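Side-chain contacts in MlnE (Bacillus amyloliquefaciens subsp. plantarum, PDB 5D2E), which binds NADP as the N-terminal B-type ketoreductase of a macrolactin assembly-line protein and probably reduces keto groups of polyketide intermediates: residues K146-S151 and P383-T388; L301-R306 and S318-L323; V117-N122 and N165-K170; K338-L343 and D392-E397. All coordinates share one frame; numbering follows the deposited sequence.

Interaction 1 of 4, residues K146-S151 and P383-T388. With NAP (NADP nicotinamide-adenine-dinucleotide phosphate), chain B.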
# COMPACT_ATOMS: atom_id res chain seq x y z
N LYS A 146 16.40 2.32 -3.85
CA LYS A 146 17.12 2.26 -2.55
C LYS A 146 16.17 2.09 -1.40
O LYS A 146 16.45 1.28 -0.49
CB LYS A 146 17.99 3.47 -2.32
CG LYS A 146 19.08 3.53 -3.37
CD LYS A 146 20.15 4.59 -3.13
CE LYS A 146 21.27 4.35 -4.16
NZ LYS A 146 21.96 5.58 -4.63
N GLN A 147 15.03 2.83 -1.44
CA GLN A 147 14.06 2.71 -0.33
C GLN A 147 13.48 1.28 -0.28
O GLN A 147 13.36 0.69 0.79
CB GLN A 147 12.97 3.74 -0.41
CG GLN A 147 13.45 5.20 -0.17
CD GLN A 147 12.30 6.07 0.25
OE1 GLN A 147 11.16 5.90 -0.24
NE2 GLN A 147 12.53 6.91 1.23
N LEU A 148 13.18 0.71 -1.44
CA LEU A 148 12.62 -0.65 -1.49
C LEU A 148 13.64 -1.65 -0.98
O LEU A 148 13.31 -2.57 -0.19
CB LEU A 148 12.17 -0.98 -2.89
CG LEU A 148 10.92 -0.22 -3.38
CD1 LEU A 148 10.86 -0.27 -4.90
CD2 LEU A 148 9.68 -0.86 -2.77
N ASN A 149 14.90 -1.46 -1.34
CA ASN A 149 15.94 -2.37 -0.77
C ASN A 149 16.11 -2.29 0.74
O ASN A 149 16.35 -3.31 1.38
CB ASN A 149 17.27 -2.19 -1.47
CG ASN A 149 17.23 -2.80 -2.82
OD1 ASN A 149 16.39 -3.66 -3.11
ND2 ASN A 149 18.10 -2.35 -3.69
N LYS A 150 15.93 -1.10 1.30
CA LYS A 150 16.01 -0.90 2.73
C LYS A 150 14.81 -1.41 3.47
O LYS A 150 14.87 -1.54 4.69
CB LYS A 150 16.21 0.57 3.03
CG LYS A 150 17.63 1.12 2.66
CD LYS A 150 17.60 2.66 2.79
CE LYS A 150 18.89 3.42 3.00
NZ LYS A 150 19.83 3.18 1.90
N SER A 151 13.71 -1.72 2.78
CA SER A 151 12.48 -1.97 3.47
C SER A 151 11.90 -3.30 2.99
O SER A 151 12.25 -4.35 3.50
CB SER A 151 11.48 -0.80 3.31
OG SER A 151 11.24 -0.44 1.92
N PRO A 383 3.56 -2.09 -11.39
CA PRO A 383 2.60 -1.09 -11.86
C PRO A 383 2.04 -0.13 -10.82
O PRO A 383 1.60 0.99 -11.16
CB PRO A 383 1.46 -1.92 -12.43
CG PRO A 383 1.59 -3.27 -11.76
CD PRO A 383 3.04 -3.46 -11.51
N LYS A 384 1.98 -0.60 -9.58
CA LYS A 384 1.34 0.11 -8.48
C LYS A 384 2.35 0.95 -7.66
O LYS A 384 1.99 1.91 -7.02
CB LYS A 384 0.62 -0.91 -7.59
CG LYS A 384 -0.69 -1.40 -8.19
CD LYS A 384 -1.26 -2.53 -7.46
CE LYS A 384 -2.56 -3.04 -8.10
NZ LYS A 384 -3.65 -2.07 -7.99
N VAL A 385 3.62 0.55 -7.64
CA VAL A 385 4.65 1.38 -6.98
C VAL A 385 5.25 2.32 -8.00
O VAL A 385 4.92 3.50 -8.01
CB VAL A 385 5.66 0.54 -6.22
CG1 VAL A 385 6.77 1.45 -5.63
CG2 VAL A 385 4.93 -0.24 -5.15
N PHE A 386 6.03 1.80 -8.94
CA PHE A 386 6.68 2.65 -9.95
C PHE A 386 5.70 3.28 -10.91
O PHE A 386 5.79 4.48 -11.22
CB PHE A 386 7.72 1.84 -10.72
CG PHE A 386 8.88 1.45 -9.89
CD1 PHE A 386 9.91 2.35 -9.69
CD2 PHE A 386 8.95 0.21 -9.31
CE1 PHE A 386 11.00 2.00 -8.96
CE2 PHE A 386 10.07 -0.16 -8.57
CZ PHE A 386 11.08 0.77 -8.38
N GLY A 387 4.73 2.49 -11.36
CA GLY A 387 3.76 2.99 -12.35
C GLY A 387 2.99 4.20 -11.87
O GLY A 387 2.87 5.19 -12.57
N THR A 388 2.49 4.09 -10.65
CA THR A 388 1.77 5.19 -10.03
C THR A 388 2.62 6.46 -10.03
O THR A 388 2.13 7.55 -10.36
CB THR A 388 1.39 4.81 -8.61
OG1 THR A 388 0.65 3.59 -8.62
CG2 THR A 388 0.55 5.88 -7.96
PA NAP B . -7.29 -7.25 -14.68
O1A NAP B . -8.54 -7.56 -15.55
O2A NAP B . -6.03 -8.10 -14.72
O5B NAP B . -6.86 -5.79 -15.20
C5B NAP B . -5.61 -5.25 -14.80
C4B NAP B . -5.00 -4.76 -16.09
O4B NAP B . -3.71 -4.19 -15.77
C3B NAP B . -4.72 -5.87 -17.14
O3B NAP B . -5.56 -5.71 -18.29
C2B NAP B . -3.25 -5.64 -17.55
O2B NAP B . -3.10 -5.72 -18.94
C1B NAP B . -2.95 -4.25 -16.96
N9A NAP B . -1.56 -4.04 -16.58
C8A NAP B . -0.79 -4.80 -15.72
N7A NAP B . 0.50 -4.33 -15.65
C5A NAP B . 0.53 -3.21 -16.41
C6A NAP B . 1.54 -2.25 -16.78
N6A NAP B . 2.79 -2.38 -16.22
N1A NAP B . 1.20 -1.24 -17.71
C2A NAP B . -0.05 -1.17 -18.21
N3A NAP B . -1.04 -2.05 -17.90
C4A NAP B . -0.82 -3.05 -17.05
O3 NAP B . -7.72 -7.07 -13.12
PN NAP B . -9.05 -6.34 -12.55
O1N NAP B . -9.90 -7.35 -11.79
O2N NAP B . -9.52 -5.43 -13.65
O5D NAP B . -8.53 -5.33 -11.40
C5D NAP B . -8.06 -4.03 -11.87
C4D NAP B . -7.44 -3.20 -10.74
O4D NAP B . -8.29 -3.12 -9.61
C3D NAP B . -6.15 -3.87 -10.27
O3D NAP B . -5.16 -2.88 -10.09
C2D NAP B . -6.52 -4.57 -8.97
O2D NAP B . -5.38 -4.73 -8.08
C1D NAP B . -7.69 -3.70 -8.41
N1N NAP B . -8.59 -4.54 -7.59
C2N NAP B . -9.46 -5.45 -8.17
C3N NAP B . -10.33 -6.27 -7.44
C7N NAP B . -11.31 -7.27 -8.12
O7N NAP B . -12.01 -8.03 -7.45
N7N NAP B . -11.46 -7.35 -9.45
C4N NAP B . -10.28 -6.18 -6.04
C5N NAP B . -9.37 -5.29 -5.45
C6N NAP B . -8.55 -4.46 -6.24
P2B NAP B . -1.68 -6.10 -19.69
O1X NAP B . -1.21 -7.47 -19.21
O2X NAP B . -2.01 -6.03 -21.22
O3X NAP B . -0.71 -5.03 -19.27
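Leu148 lays one methyl, CD1, against the outer end of the Phe386 ring. The two side chains come from opposite directions. Leu148 CD1 is 3.6 Å from Phe386 CZ and 3.8 Å from Phe386 CE2, and the approach to the ring is oblique. A looser touch, 4.5 Å, joins Leu148 CD1 to Val385 CG1. No hydrogen bond crosses between the segments, and the contact is largely buried. On helix 141-164, Met144 also touches the Phe386 ring. Phe423 of helix 419-437 packs on Leu148.

Lys384 faces the cofactor instead. Its chain runs extended and then turns at the last torsion (chi4 -68°), which sets the ammonium group beside the nicotinamide ribose of NADP. Lys384 NZ donates to O3D of NADP at 2.7 Å and weakly to O2D of NADP at 3.2 Å. Asn425 OD1 is a further partner of this nitrogen, so the lysine bridges helix 419-437 and the ribose. Thr388 OG1 donates to Lys384 O at 2.7 Å, from above the carbonyl plane. This ties the loop carrying the lysine to the first turn of helix 386-394. Pro383 CB lies 4.0 Å from the adenine amino nitrogen N6A of NADP.

The chemistry is thus divided: the join between the segments is wholly apolar, while the lysine next to Val385 directs its charge to the cofactor ribose.

Interaction 2 of 4, residues L301-R306 and S318-L323. With NAP (NADP nicotinamide-adenine-dinucleotide phosphate), chain B.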
# COMPACT_ATOMS: atom_id res chain seq x y z
N LEU A 301 -11.45 8.72 -24.47
CA LEU A 301 -10.84 7.75 -23.55
C LEU A 301 -9.60 7.15 -24.13
O LEU A 301 -9.60 6.71 -25.29
CB LEU A 301 -11.85 6.66 -23.31
CG LEU A 301 -13.07 7.08 -22.55
CD1 LEU A 301 -14.16 6.02 -22.48
CD2 LEU A 301 -12.71 7.53 -21.18
N ILE A 302 -8.52 7.06 -23.35
CA ILE A 302 -7.33 6.28 -23.77
C ILE A 302 -7.16 5.13 -22.81
O ILE A 302 -7.13 5.35 -21.61
CB ILE A 302 -6.10 7.14 -23.73
CG1 ILE A 302 -6.27 8.33 -24.67
CG2 ILE A 302 -4.86 6.31 -24.08
CD1 ILE A 302 -6.90 9.54 -24.03
N LEU A 303 -7.26 3.90 -23.32
CA LEU A 303 -7.14 2.67 -22.50
C LEU A 303 -5.74 2.20 -22.75
O LEU A 303 -5.28 2.21 -23.92
CB LEU A 303 -8.09 1.59 -23.01
CG LEU A 303 -9.59 1.91 -23.17
CD1 LEU A 303 -10.46 0.70 -23.47
CD2 LEU A 303 -10.12 2.62 -21.93
N THR A 304 -5.01 1.85 -21.66
CA THR A 304 -3.64 1.43 -21.77
C THR A 304 -3.45 0.13 -21.04
O THR A 304 -4.03 -0.11 -19.98
CB THR A 304 -2.63 2.52 -21.31
OG1 THR A 304 -2.84 3.70 -22.07
CG2 THR A 304 -1.29 2.11 -21.60
N GLY A 305 -2.73 -0.77 -21.69
CA GLY A 305 -2.22 -2.03 -21.08
C GLY A 305 -0.92 -2.36 -21.81
O GLY A 305 -0.54 -1.71 -22.78
N ARG A 306 -0.20 -3.37 -21.33
CA ARG A 306 1.07 -3.73 -21.95
C ARG A 306 0.88 -4.47 -23.28
O ARG A 306 1.67 -4.28 -24.19
CB ARG A 306 1.85 -4.64 -21.01
CG ARG A 306 2.51 -3.84 -19.88
CD ARG A 306 3.05 -4.79 -18.87
NE ARG A 306 1.95 -5.64 -18.42
CZ ARG A 306 2.13 -6.74 -17.70
NH1 ARG A 306 3.36 -7.05 -17.30
NH2 ARG A 306 1.08 -7.47 -17.31
N SER A 318 -14.83 -0.24 -30.09
CA SER A 318 -16.06 -0.06 -30.85
C SER A 318 -17.26 0.14 -29.96
O SER A 318 -18.13 1.00 -30.26
CB SER A 318 -16.33 -1.27 -31.77
OG SER A 318 -15.28 -1.32 -32.72
N ALA A 319 -17.34 -0.65 -28.89
CA ALA A 319 -18.47 -0.60 -27.97
C ALA A 319 -18.46 0.77 -27.29
O ALA A 319 -19.50 1.30 -27.01
CB ALA A 319 -18.39 -1.67 -26.92
N LEU A 320 -17.28 1.32 -27.06
CA LEU A 320 -17.17 2.61 -26.40
C LEU A 320 -17.56 3.71 -27.37
O LEU A 320 -18.24 4.66 -26.97
CB LEU A 320 -15.75 2.87 -25.89
CG LEU A 320 -15.39 2.02 -24.67
CD1 LEU A 320 -13.93 2.20 -24.36
CD2 LEU A 320 -16.22 2.38 -23.45
N GLU A 321 -17.11 3.62 -28.61
CA GLU A 321 -17.48 4.62 -29.62
C GLU A 321 -18.98 4.53 -29.87
O GLU A 321 -19.61 5.56 -30.11
CB GLU A 321 -16.66 4.49 -30.90
CG GLU A 321 -15.21 4.64 -30.61
CD GLU A 321 -14.35 5.24 -31.72
OE1 GLU A 321 -14.50 4.80 -32.87
OE2 GLU A 321 -13.45 6.11 -31.41
N ASN A 322 -19.60 3.37 -29.70
CA ASN A 322 -21.03 3.35 -29.84
C ASN A 322 -21.71 4.12 -28.75
O ASN A 322 -22.86 4.45 -28.91
CB ASN A 322 -21.65 1.96 -29.90
CG ASN A 322 -21.25 1.19 -31.14
OD1 ASN A 322 -20.62 1.71 -32.09
ND2 ASN A 322 -21.51 -0.06 -31.08
N LEU A 323 -21.06 4.33 -27.61
CA LEU A 323 -21.70 5.06 -26.51
C LEU A 323 -21.44 6.59 -26.60
O LEU A 323 -21.80 7.36 -25.70
CB LEU A 323 -21.20 4.52 -25.14
CG LEU A 323 -21.59 3.11 -24.73
CD1 LEU A 323 -20.68 2.58 -23.66
CD2 LEU A 323 -23.02 2.96 -24.31
PA NAP B . -7.29 -7.25 -14.68
O1A NAP B . -8.54 -7.56 -15.55
O2A NAP B . -6.03 -8.10 -14.72
O5B NAP B . -6.86 -5.79 -15.20
C5B NAP B . -5.61 -5.25 -14.80
C4B NAP B . -5.00 -4.76 -16.09
O4B NAP B . -3.71 -4.19 -15.77
C3B NAP B . -4.72 -5.87 -17.14
O3B NAP B . -5.56 -5.71 -18.29
C2B NAP B . -3.25 -5.64 -17.55
O2B NAP B . -3.10 -5.72 -18.94
C1B NAP B . -2.95 -4.25 -16.96
N9A NAP B . -1.56 -4.04 -16.58
C8A NAP B . -0.79 -4.80 -15.72
N7A NAP B . 0.50 -4.33 -15.65
C5A NAP B . 0.53 -3.21 -16.41
C6A NAP B . 1.54 -2.25 -16.78
N6A NAP B . 2.79 -2.38 -16.22
N1A NAP B . 1.20 -1.24 -17.71
C2A NAP B . -0.05 -1.17 -18.21
N3A NAP B . -1.04 -2.05 -17.90
C4A NAP B . -0.82 -3.05 -17.05
O3 NAP B . -7.72 -7.07 -13.12
PN NAP B . -9.05 -6.34 -12.55
O1N NAP B . -9.90 -7.35 -11.79
O2N NAP B . -9.52 -5.43 -13.65
O5D NAP B . -8.53 -5.33 -11.40
C5D NAP B . -8.06 -4.03 -11.87
C4D NAP B . -7.44 -3.20 -10.74
O4D NAP B . -8.29 -3.12 -9.61
C3D NAP B . -6.15 -3.87 -10.27
O3D NAP B . -5.16 -2.88 -10.09
C2D NAP B . -6.52 -4.57 -8.97
O2D NAP B . -5.38 -4.73 -8.08
C1D NAP B . -7.69 -3.70 -8.41
N1N NAP B . -8.59 -4.54 -7.59
C2N NAP B . -9.46 -5.45 -8.17
C3N NAP B . -10.33 -6.27 -7.44
C7N NAP B . -11.31 -7.27 -8.12
O7N NAP B . -12.01 -8.03 -7.45
N7N NAP B . -11.46 -7.35 -9.45
C4N NAP B . -10.28 -6.18 -6.04
C5N NAP B . -9.37 -5.29 -5.45
C6N NAP B . -8.55 -4.46 -6.24
P2B NAP B . -1.68 -6.10 -19.69
O1X NAP B . -1.21 -7.47 -19.21
O2X NAP B . -2.01 -6.03 -21.22
O3X NAP B . -0.71 -5.03 -19.27
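The Arg306 guanidinium has the adenine of NADP over one face and the 2'-phosphate at its edge. Adenine N7A sits 3.2 Å above the guanidinium plane of Arg306, displaced from the centre of the group. Phosphate oxygen O3X lies at the edge, in plane. Arg306 NE donates to O3X at 2.9 Å, almost straight at 174°. Arg306 NH2 reaches O1X at 3.0 Å along a more bent line (138°). The backbone N of Arg306 adds a 2.7 Å bond to O3X, so this one residue grips that oxygen twice. A bend in the arginine chain (chi3 -56°) brings the guanidinium back over the adenine. Recognition of the 2'-phosphate is what separates NADP from NAD. Gly305 CA approaches adenine N3A to 3.4 Å.

The segments themselves meet through leucines alone. Leu303 and Leu320 meet end to end, with their CD1 methyls 3.9 Å apart. Leu301 CD1 stands 4.3 Å from the same Leu320 CD1.

This is the inside of a beta-alpha-beta unit of the Rossmann-type ketoreductase domain: strand 300-304, helix 311-321, strand 326-329. Strand 300-304 runs parallel to strands 275-279 and 326-329 and pairs with both. Helix 284-296 joins the same packing, with Ala290 on Leu303 and Tyr287 on Leu320.

Interaction 3 of 4, residues V117-N122 and N165-K170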
# COMPACT_ATOMS: atom_id res chain seq x y z
N VAL A 117 25.44 -18.83 11.55
CA VAL A 117 26.36 -18.51 12.61
C VAL A 117 25.70 -18.41 13.98
O VAL A 117 26.21 -18.94 14.97
CB VAL A 117 27.18 -17.23 12.27
CG1 VAL A 117 27.99 -16.80 13.47
CG2 VAL A 117 28.10 -17.50 11.09
N LEU A 118 24.54 -17.72 14.05
CA LEU A 118 23.85 -17.60 15.33
C LEU A 118 23.45 -18.97 15.90
O LEU A 118 23.54 -19.19 17.08
CB LEU A 118 22.65 -16.69 15.20
CG LEU A 118 23.02 -15.22 14.91
CD1 LEU A 118 21.71 -14.46 14.70
CD2 LEU A 118 23.84 -14.56 15.99
N ARG A 119 23.02 -19.87 15.02
CA ARG A 119 22.64 -21.20 15.45
C ARG A 119 23.87 -21.92 16.01
O ARG A 119 23.81 -22.51 17.11
CB ARG A 119 21.97 -21.95 14.32
CG ARG A 119 20.52 -21.46 14.11
CD ARG A 119 19.71 -22.37 13.23
NE ARG A 119 19.61 -23.76 13.72
CZ ARG A 119 19.07 -24.75 13.02
NH1 ARG A 119 18.59 -24.51 11.81
NH2 ARG A 119 19.07 -25.99 13.48
N SER A 120 24.99 -21.76 15.34
CA SER A 120 26.22 -22.36 15.81
C SER A 120 26.67 -21.81 17.16
O SER A 120 27.38 -22.52 17.89
CB SER A 120 27.35 -22.17 14.77
OG SER A 120 27.04 -22.77 13.50
N GLN A 121 26.30 -20.57 17.47
CA GLN A 121 26.66 -19.87 18.67
C GLN A 121 25.64 -20.03 19.77
O GLN A 121 25.79 -19.51 20.84
CB GLN A 121 26.81 -18.38 18.33
CG GLN A 121 28.04 -18.07 17.54
CD GLN A 121 28.12 -16.64 17.08
OE1 GLN A 121 27.14 -15.87 17.14
NE2 GLN A 121 29.29 -16.27 16.60
N ASN A 122 24.59 -20.81 19.50
CA ASN A 122 23.48 -21.05 20.42
C ASN A 122 22.73 -19.76 20.76
O ASN A 122 22.33 -19.57 21.89
CB ASN A 122 23.88 -21.80 21.68
CG ASN A 122 24.36 -23.21 21.33
OD1 ASN A 122 23.72 -23.92 20.57
ND2 ASN A 122 25.57 -23.57 21.79
N ASN A 165 15.78 -21.31 7.68
CA ASN A 165 16.80 -21.80 8.62
C ASN A 165 16.25 -22.03 10.01
O ASN A 165 16.99 -22.30 10.95
CB ASN A 165 17.96 -20.79 8.66
CG ASN A 165 18.65 -20.67 7.32
OD1 ASN A 165 19.09 -21.66 6.80
ND2 ASN A 165 18.59 -19.54 6.70
N LYS A 166 14.94 -21.85 10.20
CA LYS A 166 14.26 -22.04 11.47
C LYS A 166 14.94 -21.36 12.67
O LYS A 166 15.11 -21.95 13.75
CB LYS A 166 14.10 -23.55 11.71
CG LYS A 166 13.22 -24.22 10.65
CD LYS A 166 12.53 -25.43 11.24
CE LYS A 166 12.22 -26.44 10.15
NZ LYS A 166 11.13 -27.34 10.63
N LEU A 167 15.33 -20.10 12.47
CA LEU A 167 16.10 -19.41 13.46
C LEU A 167 15.23 -19.05 14.68
O LEU A 167 15.71 -19.13 15.80
CB LEU A 167 16.76 -18.22 12.82
CG LEU A 167 17.48 -17.35 13.83
CD1 LEU A 167 18.75 -18.13 14.17
CD2 LEU A 167 17.83 -15.98 13.28
N CYS A 168 13.95 -18.71 14.44
CA CYS A 168 13.04 -18.18 15.42
C CYS A 168 11.74 -18.93 15.43
O CYS A 168 10.81 -18.62 14.70
CB CYS A 168 12.75 -16.70 15.11
SG CYS A 168 14.20 -15.62 14.96
N PRO A 169 11.61 -19.87 16.35
CA PRO A 169 10.31 -20.50 16.55
C PRO A 169 9.19 -19.47 16.83
O PRO A 169 8.07 -19.66 16.39
CB PRO A 169 10.54 -21.41 17.77
CG PRO A 169 12.02 -21.69 17.74
CD PRO A 169 12.68 -20.46 17.16
N LYS A 170 9.53 -18.41 17.57
CA LYS A 170 8.67 -17.26 17.77
C LYS A 170 9.54 -16.03 17.66
O LYS A 170 10.69 -16.03 18.08
CB LYS A 170 8.08 -17.26 19.15
CG LYS A 170 6.86 -18.14 19.33
CD LYS A 170 6.09 -17.75 20.59
CE LYS A 170 4.64 -18.22 20.50
NZ LYS A 170 4.60 -19.70 20.38
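Arg119 and Leu167 lie alongside each other, pointing opposite ways. The arginine passes the leucine with the start of its chain and carries its charge onward. Arg119 CG lies 3.8 Å from Leu167 CD1. The leucine gets there because its CG stands anti to the backbone N (chi1 175°), which swings the branched end toward the helix. Leu167 CD1 also comes within 4.3 Å of Leu118 CB, so this methyl meets two neighbouring residues of the helix.

Further out, the Arg119 chain bends (chi3 58°) and brings the guanidinium to the backbone of Asn165. Arg119 NH1 donates to Asn165 O at 2.9 Å, but the bond is weak, with an N-H...O angle of 127°. The oxygen lies oblique to the guanidinium. Arg119 CD passes the same Asn165 O at 3.5 Å. Asn165 belongs to a helix end; the C-terminal end of a helix carries partial negative charge, which would suit a nearby cation. Its side chain is held separately: Asn165 ND2 bonds Asp112 OD1.

Both segments carry a Schellman motif, at Asn122 after helix 108-120 and at Lys166 after helix 141-164. The contact therefore joins two helix ends, away from the cofactor, within the N-terminal part of the ketoreductase fold. Cys115 of helix 108-120 also touches Asn165 and Leu167. Phe101 of strand 100-103 packs on Leu118. From here the chain passes into strand 171-180, which pairs in parallel with strand 127-133.

Interaction 4 of 4, residues K338-L343 and D392-E397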
# COMPACT_ATOMS: atom_id res chain seq x y z
N LYS A 338 9.98 6.05 -19.04
CA LYS A 338 9.96 6.69 -20.39
C LYS A 338 8.78 6.33 -21.21
O LYS A 338 8.36 7.13 -22.07
CB LYS A 338 11.23 6.39 -21.16
CG LYS A 338 12.39 7.18 -20.59
CD LYS A 338 13.70 6.54 -20.97
CE LYS A 338 14.85 7.51 -20.77
NZ LYS A 338 16.07 6.82 -21.25
N GLU A 339 8.22 5.15 -20.99
CA GLU A 339 7.02 4.77 -21.72
C GLU A 339 5.84 5.58 -21.22
O GLU A 339 5.00 6.04 -22.01
CB GLU A 339 6.71 3.28 -21.62
CG GLU A 339 7.75 2.40 -22.33
CD GLU A 339 7.25 1.00 -22.61
OE1 GLU A 339 6.03 0.75 -22.84
OE2 GLU A 339 8.11 0.11 -22.57
N THR A 340 5.78 5.79 -19.91
CA THR A 340 4.70 6.55 -19.32
C THR A 340 4.81 8.01 -19.75
O THR A 340 3.80 8.67 -20.03
CB THR A 340 4.71 6.38 -17.80
OG1 THR A 340 4.39 5.02 -17.48
CG2 THR A 340 3.65 7.26 -17.14
N ASP A 341 6.02 8.53 -19.80
CA ASP A 341 6.22 9.88 -20.27
C ASP A 341 5.76 10.03 -21.73
O ASP A 341 5.02 10.98 -22.07
CB ASP A 341 7.68 10.27 -20.14
CG ASP A 341 7.89 11.81 -20.20
OD1 ASP A 341 7.04 12.60 -19.68
OD2 ASP A 341 8.93 12.22 -20.76
N ALA A 342 6.19 9.10 -22.58
CA ALA A 342 5.78 9.07 -23.99
C ALA A 342 4.30 8.99 -24.11
O ALA A 342 3.73 9.61 -24.97
CB ALA A 342 6.42 7.88 -24.71
N LEU A 343 3.64 8.22 -23.23
CA LEU A 343 2.21 8.07 -23.24
C LEU A 343 1.47 9.43 -22.99
O LEU A 343 0.54 9.80 -23.71
CB LEU A 343 1.77 6.98 -22.26
CG LEU A 343 0.26 6.87 -21.98
CD1 LEU A 343 -0.53 6.47 -23.21
CD2 LEU A 343 -0.05 5.98 -20.78
N ASP A 392 2.00 10.10 -12.09
CA ASP A 392 1.97 11.40 -11.44
C ASP A 392 3.06 12.32 -12.03
O ASP A 392 2.81 13.50 -12.28
CB ASP A 392 2.21 11.28 -9.97
CG ASP A 392 2.47 12.64 -9.29
OD1 ASP A 392 1.48 13.34 -9.06
OD2 ASP A 392 3.64 12.94 -9.00
N LYS A 393 4.25 11.78 -12.20
CA LYS A 393 5.41 12.52 -12.65
C LYS A 393 5.21 13.02 -14.08
O LYS A 393 5.31 14.20 -14.32
CB LYS A 393 6.65 11.67 -12.58
CG LYS A 393 7.95 12.47 -12.75
CD LYS A 393 9.11 11.49 -12.51
CE LYS A 393 10.47 12.18 -12.43
NZ LYS A 393 11.56 11.24 -12.15
N ALA A 394 4.84 12.13 -14.99
CA ALA A 394 4.59 12.54 -16.39
C ALA A 394 3.44 13.53 -16.52
O ALA A 394 3.43 14.30 -17.44
CB ALA A 394 4.29 11.34 -17.24
N ALA A 395 2.45 13.46 -15.63
CA ALA A 395 1.26 14.28 -15.75
C ALA A 395 1.27 15.49 -14.82
O ALA A 395 0.23 16.13 -14.62
CB ALA A 395 0.02 13.46 -15.46
N GLU A 396 2.45 15.78 -14.26
CA GLU A 396 2.61 16.84 -13.28
C GLU A 396 1.97 18.18 -13.69
O GLU A 396 1.29 18.80 -12.90
CB GLU A 396 4.11 17.07 -13.06
CG GLU A 396 4.40 18.13 -12.04
CD GLU A 396 5.82 18.07 -11.51
OE1 GLU A 396 6.55 17.08 -11.76
OE2 GLU A 396 6.18 19.06 -10.83
N GLU A 397 2.22 18.58 -14.94
CA GLU A 397 1.72 19.86 -15.48
C GLU A 397 0.30 19.77 -16.10
O GLU A 397 -0.20 20.77 -16.60
CB GLU A 397 2.68 20.43 -16.56
CG GLU A 397 4.15 20.53 -16.21
CD GLU A 397 4.42 21.43 -15.01
OE1 GLU A 397 3.59 22.32 -14.72
OE2 GLU A 397 5.46 21.24 -14.33
O HOH W 1 4.95 14.14 -19.89
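Asp341 OD1 is joined to Ala394 O through one water, which donates to both. The water is 2.6 Å from Asp341 OD1 and 2.9 Å from Ala394 O. No direct hydrogen bond links the segments. With chi1 at -163° the carboxylate is carried out toward the water. Its other oxygen, OD2, makes a salt bridge to Lys345 within the same helix, so the two carboxylate oxygens serve different partners. The nearby lysine would tend to keep the group ionised.

The packing beside this bridge turns on one methyl. Ala394 CB points at helix 337-351 and touches its backbone, 3.9 Å from Asp341 CA and 3.9 Å from Thr340 O. It also lies 3.9 Å from Asp341 OD1. Thr340 CG2 closes in at 4.1 Å from Ala394 CB. With so small a side chain between them, the backbones come close: Asp341 CA and Ala394 CA are 5.0 Å apart.

In the Rossmann-type ketoreductase domain, helix 337-351 links strands 326-329 and 356-359, and helix 386-394 leads to strand 402-408. The methyl contact lies in the last turn of helix 386-394, since Ala395 is the first residue to leave helical geometry.

Thr340 also touches Trp390 and Leu391 of that helix. Its hydroxyl OG1 bonds the carbonyl of Ile334, a residue of the NADP site. A second polar tie between the two regions runs from Lys393 NZ to Glu337 OE2, a salt bridge.

From the N terminus, interaction 3 closes the first loop, bringing 165-170 back to the end of helix 108-120. Residues 146-151 lie inside that loop, so interaction 1 crosses interaction 3. Interaction 1 closes the longest loop, joining helix 141-164 of the N-terminal part to the cofactor-binding part at 383-388. Interaction 2 closes a short loop within that span. Interaction 4 opens inside the span and closes after it, so it crosses interaction 1; both use helix 386-394. Interactions 2 and 4 follow in series and touch, Thr304 on Leu343. Interactions 1 and 2 both touch NADP: 1 at the nicotinamide ribose and beside the adenine, 2 at the adenine and 2'-phosphate.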